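Local structure of RND efflux system, outer membrane lipoprotein, NodT family (Burkholderia mallei, 6U94) at residues 59-64 with 245-250; 68-71 with 77-80; 84-89 with 170-175. The protein probably serves as an outer membrane factor of a tripartite efflux system, giving exported compounds a passage across the outer membrane. All coordinates share one frame; numbering follows the deposited sequence.

Interaction 1: 59-64 with 245-250; sequences QQLVAL and VLIGGP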
ATOM      1  N   GLN A  59       8.779  14.282  -0.078  1.00 92.56           N
ATOM      2  CA  GLN A  59       9.601  14.506   1.107  1.00 91.37           C
ATOM      3  C   GLN A  59       9.154  15.751   1.860  1.00 94.09           C
ATOM      4  O   GLN A  59       9.200  15.788   3.095  1.00 96.74           O
ATOM      5  CB  GLN A  59      11.074  14.623   0.714  1.00 93.40           C
ATOM      6  CG  GLN A  59      11.745  13.309   0.365  1.00 93.86           C
ATOM      7  CD  GLN A  59      13.257  13.433   0.297  1.00 98.06           C
ATOM      8  OE1 GLN A  59      13.798  14.539   0.272  1.00102.38           O
ATOM      9  NE2 GLN A  59      13.946  12.298   0.275  1.00 95.95           N
ATOM     10  N   GLN A  60       8.723  16.782   1.132  1.00 95.32           N
ATOM     11  CA  GLN A  60       8.278  18.011   1.781  1.00 97.09           C
ATOM     12  C   GLN A  60       7.005  17.781   2.587  1.00 94.97           C
ATOM     13  O   GLN A  60       6.871  18.292   3.705  1.00 97.31           O
ATOM     14  CB  GLN A  60       8.062  19.105   0.736  1.00 99.36           C
ATOM     15  CG  GLN A  60       7.542  20.415   1.301  1.00104.10           C
ATOM     16  CD  GLN A  60       7.382  21.486   0.239  1.00108.62           C
ATOM     17  OE1 GLN A  60       7.625  21.246  -0.945  1.00109.29           O
ATOM     18  NE2 GLN A  60       6.975  22.679   0.658  1.00113.09           N
ATOM     19  N   LEU A  61       6.065  17.007   2.040  1.00 92.98           N
ATOM     20  CA  LEU A  61       4.804  16.767   2.733  1.00 89.86           C
ATOM     21  C   LEU A  61       5.019  15.987   4.024  1.00 84.38           C
ATOM     22  O   LEU A  61       4.409  16.299   5.055  1.00 84.09           O
ATOM     23  CB  LEU A  61       3.840  16.023   1.809  1.00 86.80           C
ATOM     24  CG  LEU A  61       3.397  16.812   0.577  1.00 88.23           C
ATOM     25  CD1 LEU A  61       2.960  15.869  -0.528  1.00 84.09           C
ATOM     26  CD2 LEU A  61       2.278  17.777   0.941  1.00 88.05           C
ATOM     27  N   VAL A  62       5.879  14.966   3.987  1.00 80.63           N
ATOM     28  CA  VAL A  62       6.137  14.158   5.176  1.00 75.55           C
ATOM     29  C   VAL A  62       6.800  14.998   6.260  1.00 80.95           C
ATOM     30  O   VAL A  62       6.461  14.890   7.446  1.00 77.01           O
ATOM     31  CB  VAL A  62       6.985  12.929   4.804  1.00 67.22           C
ATOM     32  CG1 VAL A  62       7.511  12.238   6.050  1.00 66.11           C
ATOM     33  CG2 VAL A  62       6.160  11.964   3.977  1.00 64.91           C
ATOM     34  N   ALA A  63       7.746  15.856   5.872  1.00 87.40           N
ATOM     35  CA  ALA A  63       8.422  16.699   6.851  1.00 93.06           C
ATOM     36  C   ALA A  63       7.442  17.640   7.540  1.00 98.83           C
ATOM     37  O   ALA A  63       7.554  17.889   8.746  1.00103.67           O
ATOM     38  CB  ALA A  63       9.546  17.485   6.179  1.00 96.77           C
ATOM     39  N   LEU A  64       6.473  18.172   6.791  1.00 98.24           N
ATOM     40  CA  LEU A  64       5.480  19.051   7.398  1.00 99.14           C
ATOM     41  C   LEU A  64       4.551  18.275   8.321  1.00 95.38           C
ATOM     42  O   LEU A  64       4.144  18.783   9.373  1.00100.51           O
ATOM     43  CB  LEU A  64       4.681  19.776   6.313  1.00 99.89           C
ATOM     44  CG  LEU A  64       5.466  20.651   5.332  1.00101.43           C
ATOM     45  CD1 LEU A  64       4.521  21.501   4.489  1.00102.43           C
ATOM     46  CD2 LEU A  64       6.484  21.520   6.060  1.00102.81           C
ATOM     47  N   VAL A 245      -5.368  17.067   6.034  1.00 89.78           N
ATOM     48  CA  VAL A 245      -5.492  16.586   7.407  1.00 91.83           C
ATOM     49  C   VAL A 245      -4.185  15.960   7.873  1.00 93.41           C
ATOM     50  O   VAL A 245      -3.751  16.167   9.013  1.00 94.91           O
ATOM     51  CB  VAL A 245      -6.665  15.594   7.521  1.00 91.63           C
ATOM     52  CG1 VAL A 245      -6.710  14.974   8.913  1.00 90.85           C
ATOM     53  CG2 VAL A 245      -7.980  16.282   7.198  1.00 91.53           C
ATOM     54  N   LEU A 246      -3.533  15.193   6.995  1.00 85.96           N
ATOM     55  CA  LEU A 246      -2.342  14.451   7.398  1.00 86.69           C
ATOM     56  C   LEU A 246      -1.172  15.379   7.695  1.00 90.48           C
ATOM     57  O   LEU A 246      -0.378  15.109   8.604  1.00 93.21           O
ATOM     58  CB  LEU A 246      -1.962  13.442   6.317  1.00 81.89           C
ATOM     59  CG  LEU A 246      -2.814  12.175   6.278  1.00 80.96           C
ATOM     60  CD1 LEU A 246      -2.420  11.304   5.095  1.00 75.99           C
ATOM     61  CD2 LEU A 246      -2.679  11.409   7.585  1.00 80.54           C
ATOM     62  N   ILE A 247      -1.038  16.472   6.939  1.00 91.12           N
ATOM     63  CA  ILE A 247       0.044  17.419   7.195  1.00 96.34           C
ATOM     64  C   ILE A 247      -0.350  18.503   8.187  1.00103.69           C
ATOM     65  O   ILE A 247       0.515  19.289   8.605  1.00110.48           O
ATOM     66  CB  ILE A 247       0.538  18.075   5.891  1.00 93.15           C
ATOM     67  CG1 ILE A 247      -0.581  18.890   5.243  1.00 92.88           C
ATOM     68  CG2 ILE A 247       1.067  17.017   4.929  1.00 89.31           C
ATOM     69  CD1 ILE A 247      -0.105  19.778   4.115  1.00 92.38           C
ATOM     70  N   GLY A 248      -1.618  18.571   8.584  1.00 93.41           N
ATOM     71  CA  GLY A 248      -2.054  19.521   9.585  1.00102.26           C
ATOM     72  C   GLY A 248      -2.209  20.946   9.109  1.00108.91           C
ATOM     73  O   GLY A 248      -2.309  21.852   9.944  1.00115.30           O
ATOM     74  N   GLY A 249      -2.235  21.179   7.800  1.00107.65           N
ATOM     75  CA  GLY A 249      -2.372  22.515   7.273  1.00109.39           C
ATOM     76  C   GLY A 249      -2.638  22.531   5.783  1.00104.31           C
ATOM     77  O   GLY A 249      -2.779  21.485   5.140  1.00101.73           O
ATOM     78  N   PRO A 250      -2.718  23.731   5.204  1.00104.04           N
ATOM     79  CA  PRO A 250      -2.960  23.840   3.762  1.00103.74           C
ATOM     80  C   PRO A 250      -1.833  23.215   2.954  1.00102.91           C
ATOM     81  O   PRO A 250      -0.686  23.134   3.399  1.00103.59           O
ATOM     82  CB  PRO A 250      -3.043  25.354   3.530  1.00108.48           C
ATOM     83  CG  PRO A 250      -3.395  25.924   4.861  1.00101.82           C
ATOM     84  CD  PRO A 250      -2.710  25.047   5.864  1.00106.28           C
TER

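Interaction 2: 68-71 with 77-80; sequences NNRD and LDID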
ATOM      1  N   ASN A  68       4.491  19.065  12.499  1.00 99.98           N
ATOM      2  CA  ASN A  68       3.277  19.617  13.086  1.00103.17           C
ATOM      3  C   ASN A  68       3.339  19.532  14.606  1.00107.46           C
ATOM      4  O   ASN A  68       3.818  18.545  15.172  1.00105.26           O
ATOM      5  CB  ASN A  68       2.051  18.875  12.554  1.00101.03           C
ATOM      6  CG  ASN A  68       0.771  19.666  12.728  1.00103.47           C
ATOM      7  OD1 ASN A  68      -0.097  19.300  13.519  1.00104.41           O
ATOM      8  ND2 ASN A  68       0.651  20.764  11.992  1.00105.41           N
ATOM      9  N   ASN A  69       2.858  20.581  15.269  1.00115.68           N
ATOM     10  CA  ASN A  69       2.965  20.681  16.719  1.00125.04           C
ATOM     11  C   ASN A  69       1.869  19.927  17.459  1.00122.98           C
ATOM     12  O   ASN A  69       1.817  20.002  18.692  1.00132.60           O
ATOM     13  CB  ASN A  69       2.959  22.151  17.145  1.00136.48           C
ATOM     14  CG  ASN A  69       4.226  22.878  16.743  1.00143.24           C
ATOM     15  OD1 ASN A  69       5.265  22.259  16.517  1.00144.26           O
ATOM     16  ND2 ASN A  69       4.149  24.200  16.662  1.00148.20           N
ATOM     17  N   ARG A  70       0.998  19.211  16.753  1.00112.37           N
ATOM     18  CA  ARG A  70      -0.024  18.419  17.420  1.00103.18           C
ATOM     19  C   ARG A  70       0.622  17.317  18.257  1.00 98.23           C
ATOM     20  O   ARG A  70       1.755  16.895  18.015  1.00 95.01           O
ATOM     21  CB  ARG A  70      -0.975  17.801  16.398  1.00 96.19           C
ATOM     22  CG  ARG A  70      -0.341  16.677  15.600  1.00 86.91           C
ATOM     23  CD  ARG A  70      -1.115  16.366  14.330  1.00 85.69           C
ATOM     24  NE  ARG A  70      -0.208  16.011  13.244  1.00 80.40           N
ATOM     25  CZ  ARG A  70      -0.589  15.795  11.990  1.00 81.69           C
ATOM     26  NH1 ARG A  70      -1.869  15.896  11.655  1.00 82.29           N
ATOM     27  NH2 ARG A  70       0.311  15.481  11.068  1.00 80.46           N
ATOM     28  N   ASP A  71      -0.114  16.856  19.263  1.00 98.36           N
ATOM     29  CA  ASP A  71       0.351  15.727  20.046  1.00 98.27           C
ATOM     30  C   ASP A  71      -0.019  14.423  19.338  1.00 90.89           C
ATOM     31  O   ASP A  71      -0.813  14.400  18.393  1.00 88.64           O
ATOM     32  CB  ASP A  71      -0.216  15.792  21.467  1.00105.24           C
ATOM     33  CG  ASP A  71      -1.558  15.104  21.604  1.00110.01           C
ATOM     34  OD1 ASP A  71      -1.726  14.328  22.569  1.00112.25           O
ATOM     35  OD2 ASP A  71      -2.440  15.329  20.753  1.00110.79           O
ATOM     36  N   LEU A  77      -5.831  10.758  15.703  1.00 82.43           N
ATOM     37  CA  LEU A  77      -7.166  11.133  15.244  1.00 78.18           C
ATOM     38  C   LEU A  77      -7.144  11.673  13.816  1.00 78.64           C
ATOM     39  O   LEU A  77      -8.128  11.519  13.083  1.00 74.16           O
ATOM     40  CB  LEU A  77      -7.776  12.172  16.185  1.00 76.83           C
ATOM     41  CG  LEU A  77      -8.158  11.736  17.603  1.00 78.03           C
ATOM     42  CD1 LEU A  77      -8.568  12.951  18.415  1.00 73.73           C
ATOM     43  CD2 LEU A  77      -9.281  10.706  17.575  1.00 71.95           C
ATOM     44  N   ASP A  78      -6.046  12.314  13.410  1.00 78.38           N
ATOM     45  CA  ASP A  78      -5.961  12.858  12.058  1.00 77.52           C
ATOM     46  C   ASP A  78      -5.765  11.752  11.028  1.00 77.09           C
ATOM     47  O   ASP A  78      -6.367  11.788   9.948  1.00 73.46           O
ATOM     48  CB  ASP A  78      -4.826  13.878  11.972  1.00 80.76           C
ATOM     49  CG  ASP A  78      -5.128  15.154  12.738  1.00 91.41           C
ATOM     50  OD1 ASP A  78      -6.270  15.308  13.222  1.00 97.50           O
ATOM     51  OD2 ASP A  78      -4.223  16.006  12.854  1.00 94.22           O
ATOM     52  N   ILE A  79      -4.921  10.769  11.344  1.00 77.93           N
ATOM     53  CA  ILE A  79      -4.738   9.625  10.460  1.00 73.69           C
ATOM     54  C   ILE A  79      -6.045   8.863  10.308  1.00 76.45           C
ATOM     55  O   ILE A  79      -6.387   8.391   9.217  1.00 81.28           O
ATOM     56  CB  ILE A  79      -3.609   8.724  10.995  1.00 73.86           C
ATOM     57  CG1 ILE A  79      -2.283   9.484  10.996  1.00 77.34           C
ATOM     58  CG2 ILE A  79      -3.500   7.450  10.176  1.00 72.12           C
ATOM     59  CD1 ILE A  79      -1.216   8.851  11.865  1.00 75.80           C
ATOM     60  N   ASP A  80      -6.804   8.739  11.398  1.00 82.61           N
ATOM     61  CA  ASP A  80      -8.094   8.064  11.332  1.00 87.40           C
ATOM     62  C   ASP A  80      -9.067   8.825  10.440  1.00 85.93           C
ATOM     63  O   ASP A  80      -9.783   8.220   9.633  1.00 81.68           O
ATOM     64  CB  ASP A  80      -8.670   7.904  12.738  1.00 94.69           C
ATOM     65  CG  ASP A  80      -9.144   6.495  13.016  1.00 99.60           C
ATOM     66  OD1 ASP A  80      -8.329   5.677  13.495  1.00101.01           O
ATOM     67  OD2 ASP A  80     -10.331   6.206  12.758  1.00103.70           O
TER

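Interaction 3: 84-89 with 170-175; sequences ALYRIQ and VANTYL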
ATOM      1  N   ALA A  84     -10.506   7.621   6.546  1.00 75.59           N
ATOM      2  CA  ALA A  84     -11.939   7.555   6.283  1.00 74.57           C
ATOM      3  C   ALA A  84     -12.334   8.427   5.100  1.00 78.82           C
ATOM      4  O   ALA A  84     -13.327   8.139   4.422  1.00 81.41           O
ATOM      5  CB  ALA A  84     -12.726   7.966   7.529  1.00 73.31           C
ATOM      6  N   LEU A  85     -11.569   9.488   4.830  1.00 76.56           N
ATOM      7  CA  LEU A  85     -11.924  10.381   3.734  1.00 77.84           C
ATOM      8  C   LEU A  85     -11.647   9.746   2.377  1.00 76.22           C
ATOM      9  O   LEU A  85     -12.459   9.872   1.454  1.00 79.69           O
ATOM     10  CB  LEU A  85     -11.173  11.705   3.865  1.00 78.20           C
ATOM     11  CG  LEU A  85     -11.781  12.724   4.833  1.00 87.70           C
ATOM     12  CD1 LEU A  85     -11.003  14.031   4.806  1.00 91.76           C
ATOM     13  CD2 LEU A  85     -13.247  12.961   4.504  1.00 89.72           C
ATOM     14  N   TYR A  86     -10.515   9.055   2.231  1.00 73.43           N
ATOM     15  CA  TYR A  86     -10.065   8.629   0.914  1.00 74.61           C
ATOM     16  C   TYR A  86      -9.754   7.145   0.780  1.00 73.02           C
ATOM     17  O   TYR A  86      -9.531   6.697  -0.347  1.00 74.35           O
ATOM     18  CB  TYR A  86      -8.813   9.420   0.500  1.00 72.80           C
ATOM     19  CG  TYR A  86      -7.520   8.742   0.892  1.00 72.30           C
ATOM     20  CD1 TYR A  86      -7.072   8.764   2.208  1.00 73.09           C
ATOM     21  CD2 TYR A  86      -6.750   8.072  -0.052  1.00 69.38           C
ATOM     22  CE1 TYR A  86      -5.893   8.138   2.572  1.00 70.80           C
ATOM     23  CE2 TYR A  86      -5.571   7.443   0.301  1.00 68.78           C
ATOM     24  CZ  TYR A  86      -5.146   7.480   1.615  1.00 71.02           C
ATOM     25  OH  TYR A  86      -3.971   6.858   1.977  1.00 68.28           O
ATOM     26  N   ARG A  87      -9.723   6.371   1.863  1.00 75.45           N
ATOM     27  CA  ARG A  87      -9.179   5.024   1.752  1.00 75.76           C
ATOM     28  C   ARG A  87     -10.138   3.930   2.211  1.00 78.44           C
ATOM     29  O   ARG A  87     -10.300   2.924   1.513  1.00 78.87           O
ATOM     30  CB  ARG A  87      -7.871   4.924   2.539  1.00 77.34           C
ATOM     31  CG  ARG A  87      -7.060   3.683   2.210  1.00 75.09           C
ATOM     32  CD  ARG A  87      -5.644   3.800   2.736  1.00 76.04           C
ATOM     33  NE  ARG A  87      -4.809   2.679   2.314  1.00 77.29           N
ATOM     34  CZ  ARG A  87      -3.558   2.485   2.722  1.00 78.54           C
ATOM     35  NH1 ARG A  87      -2.991   3.337   3.570  1.00 74.64           N
ATOM     36  NH2 ARG A  87      -2.874   1.436   2.284  1.00 76.08           N
ATOM     37  N   ILE A  88     -10.768   4.107   3.376  1.00 81.04           N
ATOM     38  CA  ILE A  88     -11.559   3.028   3.968  1.00 82.62           C
ATOM     39  C   ILE A  88     -12.699   2.622   3.041  1.00 84.27           C
ATOM     40  O   ILE A  88     -12.951   1.430   2.824  1.00 82.42           O
ATOM     41  CB  ILE A  88     -12.086   3.439   5.354  1.00 86.19           C
ATOM     42  CG1 ILE A  88     -10.942   3.938   6.237  1.00 85.20           C
ATOM     43  CG2 ILE A  88     -12.790   2.268   6.021  1.00 88.31           C
ATOM     44  CD1 ILE A  88      -9.892   2.893   6.512  1.00 82.79           C
ATOM     45  N   GLN A  89     -13.403   3.604   2.478  1.00 87.82           N
ATOM     46  CA  GLN A  89     -14.562   3.309   1.647  1.00 94.50           C
ATOM     47  C   GLN A  89     -14.202   2.958   0.208  1.00 94.54           C
ATOM     48  O   GLN A  89     -15.059   2.435  -0.511  1.00 95.17           O
ATOM     49  CB  GLN A  89     -15.537   4.488   1.659  1.00102.66           C
ATOM     50  CG  GLN A  89     -16.284   4.669   2.976  1.00111.04           C
ATOM     51  CD  GLN A  89     -17.289   3.558   3.261  1.00118.61           C
ATOM     52  OE1 GLN A  89     -17.381   2.574   2.525  1.00120.92           O
ATOM     53  NE2 GLN A  89     -18.053   3.718   4.334  1.00123.34           N
ATOM     54  N   VAL A 170       0.854   9.602   4.659  1.00 69.59           N
ATOM     55  CA  VAL A 170       1.095  10.763   3.805  1.00 68.90           C
ATOM     56  C   VAL A 170       1.551  10.317   2.422  1.00 66.38           C
ATOM     57  O   VAL A 170       1.123  10.872   1.402  1.00 67.25           O
ATOM     58  CB  VAL A 170       2.121  11.707   4.460  1.00 66.97           C
ATOM     59  CG1 VAL A 170       2.535  12.801   3.488  1.00 65.19           C
ATOM     60  CG2 VAL A 170       1.550  12.313   5.737  1.00 73.20           C
ATOM     61  N   ALA A 171       2.416   9.302   2.365  1.00 62.41           N
ATOM     62  CA  ALA A 171       2.933   8.835   1.082  1.00 65.13           C
ATOM     63  C   ALA A 171       1.836   8.174   0.257  1.00 67.99           C
ATOM     64  O   ALA A 171       1.697   8.449  -0.941  1.00 69.48           O
ATOM     65  CB  ALA A 171       4.097   7.868   1.302  1.00 62.51           C
ATOM     66  N   ASN A 172       1.045   7.298   0.880  1.00 65.31           N
ATOM     67  CA  ASN A 172      -0.010   6.616   0.139  1.00 64.01           C
ATOM     68  C   ASN A 172      -1.088   7.584  -0.326  1.00 66.51           C
ATOM     69  O   ASN A 172      -1.733   7.342  -1.352  1.00 69.21           O
ATOM     70  CB  ASN A 172      -0.629   5.510   0.990  1.00 66.45           C
ATOM     71  CG  ASN A 172      -1.595   4.642   0.203  1.00 65.83           C
ATOM     72  OD1 ASN A 172      -1.177   3.787  -0.580  1.00 68.81           O
ATOM     73  ND2 ASN A 172      -2.890   4.852   0.407  1.00 61.84           N
ATOM     74  N   THR A 173      -1.298   8.679   0.407  1.00 60.88           N
ATOM     75  CA  THR A 173      -2.315   9.649   0.013  1.00 66.99           C
ATOM     76  C   THR A 173      -1.846  10.514  -1.152  1.00 67.54           C
ATOM     77  O   THR A 173      -2.627  10.805  -2.065  1.00 68.92           O
ATOM     78  CB  THR A 173      -2.699  10.522   1.209  1.00 67.51           C
ATOM     79  OG1 THR A 173      -3.171   9.684   2.268  1.00 69.18           O
ATOM     80  CG2 THR A 173      -3.798  11.498   0.833  1.00 68.67           C
ATOM     81  N   TYR A 174      -0.580  10.940  -1.133  1.00 68.15           N
ATOM     82  CA  TYR A 174      -0.058  11.738  -2.239  1.00 70.71           C
ATOM     83  C   TYR A 174       0.112  10.891  -3.493  1.00 72.82           C
ATOM     84  O   TYR A 174      -0.128  11.368  -4.609  1.00 73.00           O
ATOM     85  CB  TYR A 174       1.267  12.385  -1.839  1.00 71.52           C
ATOM     86  CG  TYR A 174       1.917  13.205  -2.934  1.00 73.30           C
ATOM     87  CD1 TYR A 174       1.362  14.406  -3.353  1.00 73.54           C
ATOM     88  CD2 TYR A 174       3.096  12.783  -3.537  1.00 74.91           C
ATOM     89  CE1 TYR A 174       1.957  15.162  -4.348  1.00 76.16           C
ATOM     90  CE2 TYR A 174       3.698  13.531  -4.534  1.00 73.91           C
ATOM     91  CZ  TYR A 174       3.125  14.719  -4.936  1.00 76.60           C
ATOM     92  OH  TYR A 174       3.724  15.464  -5.927  1.00 79.17           O
ATOM     93  N   LEU A 175       0.522   9.630  -3.332  1.00 70.68           N
ATOM     94  CA  LEU A 175       0.586   8.727  -4.476  1.00 71.21           C
ATOM     95  C   LEU A 175      -0.804   8.463  -5.037  1.00 70.77           C
ATOM     96  O   LEU A 175      -1.008   8.486  -6.256  1.00 75.18           O
ATOM     97  CB  LEU A 175       1.271   7.420  -4.078  1.00 71.54           C
ATOM     98  CG  LEU A 175       2.779   7.535  -3.850  1.00 76.08           C
ATOM     99  CD1 LEU A 175       3.373   6.210  -3.402  1.00 73.95           C
ATOM    100  CD2 LEU A 175       3.464   8.032  -5.112  1.00 79.16           C
TER

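Interaction 1: 59-64 with 245-250
Ile-247 meets Leu-61 and Leu-64 where the long helix 211-247 ends against the side of helix 56-67, a helix-to-helix contact within the alpha-helical bundle of the outer membrane factor family. Glycine marks the end of the long helix: Gly-248 takes a positive phi of 77°, and the chain leaves through Gly-249 and Pro-250. The close part of the contact is buried and lies on Leu-61. With its first torsion at 63°, Ile-247 holds CG1 between the backbone N and the carbonyl carbon and puts CG2 beside the backbone N. That methyl group reaches the backbone of helix 56-67, its CG2 lying 3.4 Å from Leu-61 O. The meeting of side chains is less intimate, with Leu-61 CD2 at 4.2 Å from Ile-247 CG2. Leu-61 also packs on Tyr-174 of helix 156-203, while Leu-246 next to Ile-247 turns to Val-170 and Thr-173 of that same helix. The solvent side is looser. Leu-64 directs its CB toward Ile-247, yet it is exposed, and its CB comes no nearer than 4.5 Å to Ile-247 CB. No hydrogen bond joins the two segments, so their cohesion is apolar and rests mainly on one isoleucine. Near Leu-64 two carbonyl oxygens approach, Leu-64 O standing 3.7 Å from Ile-247 O.

Interaction 2: 68-71 with 77-80
Charge joins the two segments: Arg-70 NH1 and Asp-78 OD2 form a salt bridge 2.6 Å long. The carboxylate oxygen sits at the edge of the guanidinium, close to its plane, and receives the N-H on its anti lone pair, the one directed away from OD1. This bond is short but bent, with an N-H...O angle of 146°, and the two flat groups are turned 56° against each other. The chain is bent at chi3 (144°), which sets the direction of the guanidinium; Arg-70 CD, placed by the torsions before it, lies 3.5 Å from Asp-78 OD2. The guanidinium also donates to backbone oxygens: NH1 to Val-245 O, NH2 to Leu-246 O and Ala-65 O. It thus grips the carbonyl end of helix 211-247 while binding the acid on helix 72-86.

Residues 68-71 form the turn between helices 56-67 and 72-86, and Asp-71 is the N-cap of the second, its OD2 accepting from Val-74 N and its OD1 weakly from Arg-73 N. Inside the turn the polar bonding is slighter. Asn-68 OD1 takes a weak hydrogen bond from Arg-70 N, 3.4 Å away, the pairing of an Asx turn.

Contact without hydrogen bonding is made by the amide of Asn-68, whose CG stands 3.8 Å above one face of the Arg-70 guanidinium, displaced toward its rim.

Interaction 3: 84-89 with 170-175
Tyr-86 and Thr-173 bring the two backbones nearest, with their CA atoms 7.9 Å apart, at the point where the chain of helix 72-86 departs from helical angles at Arg-87 and faces the continuous helix 156-203. The Tyr-86 ring is held between two aliphatic groups. Thr-173 CG2 stands 4.2 Å from the ring centroid, almost on the normal, in a CH-pi contact; over the opposite face lies Arg-87 CB, 3.7 Å above the plane. At the ring's end, Asn-172 ND2 donates a nearly straight hydrogen bond to Tyr-86 OH, 2.8 Å long at 169°, with the oxygen in the amide plane. The same amide nitrogen lies over one face of the guanidinium, 3.3 Å from the plane of Arg-87 and over its centre. These two flat groups stack with 21° between their planes; the extended arginine chain, crossing the asparagine side chain at about a right angle, lays its guanidinium against the amide. ND2 and Arg-87 NE are both donors and do not bond. OE2 of Glu-169, one turn before Thr-173, forms a salt bridge with Arg-87 NH1 and a hydrogen bond with Tyr-86 OH, and Asn-172 OD1 is bonded to Thr-446 of helix 421-454. Since the tyrosine oxygen accepts from the amide, its own proton would be available for Glu-169, whose carboxylate would probably stay ionised beside the arginine.

Overall arrangement
The three contacts join successive parts of one helical bundle, and interactions 2 and 3 lie, in series, inside the chain loop closed by interaction 1. Centres of interactions 1 and 2 are about 11 Å apart, and their essential joint is a probable hydrogen bond of 2.6 Å from Arg-70 NH2 to Leu-246 O. Interactions 1 and 3, about 13 Å apart between centres, meet through packing between helices 56-67 and 156-203, where Val-62 CG2 lies 3.8 Å from Val-170 CG1. Interactions 2 and 3 share helix 72-86, with centres about 15 Å apart, but do not otherwise touch.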